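Local coordinates for long form salivary protein D7L (Phlebotomus duboscqi, PDB 6MT7) that binds and sequesters host cysteinyl leukotrienes and a thromboxane A2 analogue, modulating the sand fly's blood feeding and inhibiting thromboxane A2-dependent platelet aggregation induced by low collagen concentrations, at residues 132-137 against 162-167. Numbering follows the deposited sequence.
Sequences NTKPKG and AYYYRL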
loop_
_atom_site.group_PDB
_atom_site.type_symbol
_atom_site.label_atom_id
_atom_site.label_comp_id
_atom_site.label_asym_id
_atom_site.label_seq_id
_atom_site.Cartn_x
_atom_site.Cartn_y
_atom_site.Cartn_z
ATOM N N ASN A 132 -18.168 2.941 -3.381
ATOM C CA ASN A 132 -17.519 2.724 -4.676
ATOM C C ASN A 132 -16.082 2.198 -4.551
ATOM O O ASN A 132 -15.375 2.121 -5.562
ATOM C CB ASN A 132 -17.519 4.006 -5.507
ATOM C CG ASN A 132 -18.919 4.547 -5.747
ATOM O OD1 ASN A 132 -19.852 3.788 -6.032
ATOM N ND2 ASN A 132 -19.072 5.864 -5.643
ATOM N N THR A 133 -15.647 1.854 -3.343
ATOM C CA THR A 133 -14.374 1.182 -3.099
ATOM C C THR A 133 -14.649 -0.256 -2.687
ATOM O O THR A 133 -15.605 -0.523 -1.948
ATOM C CB THR A 133 -13.582 1.905 -1.993
ATOM O OG1 THR A 133 -13.248 3.224 -2.427
ATOM C CG2 THR A 133 -12.300 1.161 -1.641
ATOM N N LYS A 134 -13.810 -1.180 -3.164
ATOM C CA LYS A 134 -13.951 -2.601 -2.875
ATOM C C LYS A 134 -14.134 -2.839 -1.373
ATOM O O LYS A 134 -13.247 -2.482 -0.580
ATOM C CB LYS A 134 -12.732 -3.382 -3.369
ATOM C CG LYS A 134 -12.843 -4.878 -3.117
ATOM C CD LYS A 134 -11.494 -5.576 -3.194
ATOM C CE LYS A 134 -10.741 -5.459 -1.877
ATOM N NZ LYS A 134 -11.397 -6.293 -0.811
ATOM N N PRO A 135 -15.246 -3.430 -0.952
ATOM C CA PRO A 135 -15.449 -3.664 0.481
ATOM C C PRO A 135 -14.534 -4.756 1.002
ATOM O O PRO A 135 -14.091 -5.646 0.264
ATOM C CB PRO A 135 -16.922 -4.083 0.574
ATOM C CG PRO A 135 -17.266 -4.592 -0.772
ATOM C CD PRO A 135 -16.400 -3.860 -1.765
ATOM N N LYS A 136 -14.229 -4.661 2.293
ATOM C CA LYS A 136 -13.623 -5.783 2.989
ATOM C C LYS A 136 -14.525 -7.001 2.883
ATOM O O LYS A 136 -15.746 -6.906 3.055
ATOM C CB LYS A 136 -13.392 -5.437 4.457
ATOM C CG LYS A 136 -12.235 -4.490 4.708
ATOM C CD LYS A 136 -11.937 -4.453 6.196
ATOM C CE LYS A 136 -10.840 -3.477 6.523
ATOM N NZ LYS A 136 -10.559 -3.505 7.986
ATOM N N GLY A 137 -13.916 -8.149 2.595
ATOM C CA GLY A 137 -14.626 -9.400 2.454
ATOM C C GLY A 137 -14.976 -9.756 1.030
ATOM O O GLY A 137 -15.438 -10.878 0.784
ATOM N N ALA A 162 -6.442 -3.936 -12.166
ATOM C CA ALA A 162 -5.051 -3.488 -12.087
ATOM C C ALA A 162 -4.851 -2.501 -10.948
ATOM O O ALA A 162 -3.790 -2.487 -10.309
ATOM C CB ALA A 162 -4.617 -2.866 -13.412
ATOM N N TYR A 163 -5.854 -1.657 -10.686
ATOM C CA TYR A 163 -5.752 -0.740 -9.556
ATOM C C TYR A 163 -5.730 -1.509 -8.231
ATOM O O TYR A 163 -4.867 -1.273 -7.378
ATOM C CB TYR A 163 -6.902 0.281 -9.572
ATOM C CG TYR A 163 -6.920 1.072 -8.286
ATOM C CD1 TYR A 163 -6.042 2.129 -8.093
ATOM C CD2 TYR A 163 -7.769 0.718 -7.234
ATOM C CE1 TYR A 163 -6.011 2.821 -6.900
ATOM C CE2 TYR A 163 -7.735 1.396 -6.031
ATOM C CZ TYR A 163 -6.858 2.452 -5.872
ATOM O OH TYR A 163 -6.821 3.144 -4.682
ATOM N N TYR A 164 -6.660 -2.448 -8.039
ATOM C CA TYR A 164 -6.732 -3.096 -6.734
ATOM C C TYR A 164 -5.592 -4.084 -6.512
ATOM O O TYR A 164 -5.216 -4.339 -5.360
ATOM C CB TYR A 164 -8.097 -3.765 -6.554
ATOM C CG TYR A 164 -9.122 -2.736 -6.153
ATOM C CD1 TYR A 164 -9.159 -2.234 -4.857
ATOM C CD2 TYR A 164 -10.003 -2.213 -7.080
ATOM C CE1 TYR A 164 -10.082 -1.268 -4.484
ATOM C CE2 TYR A 164 -10.923 -1.241 -6.721
ATOM C CZ TYR A 164 -10.956 -0.772 -5.424
ATOM O OH TYR A 164 -11.874 0.195 -5.068
ATOM N N TYR A 165 -5.021 -4.636 -7.582
ATOM C CA TYR A 165 -3.770 -5.381 -7.452
ATOM C C TYR A 165 -2.570 -4.468 -7.232
ATOM O O TYR A 165 -1.469 -4.971 -6.996
ATOM C CB TYR A 165 -3.506 -6.220 -8.696
ATOM C CG TYR A 165 -4.507 -7.315 -8.960
ATOM C CD1 TYR A 165 -5.102 -8.021 -7.923
ATOM C CD2 TYR A 165 -4.836 -7.655 -10.266
ATOM C CE1 TYR A 165 -6.024 -9.048 -8.191
ATOM C CE2 TYR A 165 -5.749 -8.665 -10.543
ATOM C CZ TYR A 165 -6.337 -9.353 -9.509
ATOM O OH TYR A 165 -7.242 -10.356 -9.813
ATOM N N ARG A 166 -2.767 -3.147 -7.302
ATOM C CA ARG A 166 -1.695 -2.160 -7.174
ATOM C C ARG A 166 -0.604 -2.387 -8.215
ATOM O O ARG A 166 0.594 -2.258 -7.941
ATOM C CB ARG A 166 -1.120 -2.115 -5.755
ATOM C CG ARG A 166 -1.846 -1.102 -4.851
ATOM C CD ARG A 166 -3.258 -1.593 -4.508
ATOM N NE ARG A 166 -3.979 -0.670 -3.628
ATOM C CZ ARG A 166 -5.173 -0.929 -3.091
ATOM N NH1 ARG A 166 -5.793 -2.079 -3.342
ATOM N NH2 ARG A 166 -5.749 -0.047 -2.284
ATOM N N LEU A 167 -1.028 -2.709 -9.438
ATOM C CA LEU A 167 -0.130 -2.587 -10.578
ATOM C C LEU A 167 -0.032 -1.137 -11.036
ATOM O O LEU A 167 1.025 -0.712 -11.519
ATOM C CB LEU A 167 -0.607 -3.474 -11.729
ATOM C CG LEU A 167 -0.834 -4.940 -11.343
ATOM C CD1 LEU A 167 -1.335 -5.751 -12.535
ATOM C CD2 LEU A 167 0.435 -5.536 -10.773
HETATM O O HOH W 1 -13.220 1.540 -6.895
#
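Tyr164 reaches from the last turn of helix 159-164 to the loop 132-137, and its phenol does nearly all the touching. The backbone N of Lys134 donates to Tyr164 OH over 3.0 Å, with a nearly straight N-H...O angle of 163°. A water in the plane of the Tyr164 ring lies 2.6 Å from Tyr164 OH and donates to Asn132 O, so the hydroxyl holds the loop both directly and through solvent. Lys134 CB sits over one face of that ring in a CH-pi contact, 4.0 Å from the centroid; Tyr163 CD2 covers the opposite face, 3.6 Å from the ring plane. Thr133 CG2 comes in at the hydroxyl edge, near the ring plane, 3.6 Å from Tyr164 OH. With CG anti to the backbone N (chi1 -179°) and the chain bent at chi3 and chi4, Lys134 turns its ammonium away from the tyrosine, to the carbonyl oxygens of Pro135, Thr138 and Ser228. Arg166, at positive phi in the Schellman motif closing the helix, donates from NH1 to Tyr164 O and salt-bridges Asp9 through NH2. Tyr164 thus ties helix 159-164 to the loop joining helices 120-128 and 140-144 in this largely helical PBP/GOBP-family protein, a loop whose Lys136 probably binds leukotriene C4 and thromboxane A2.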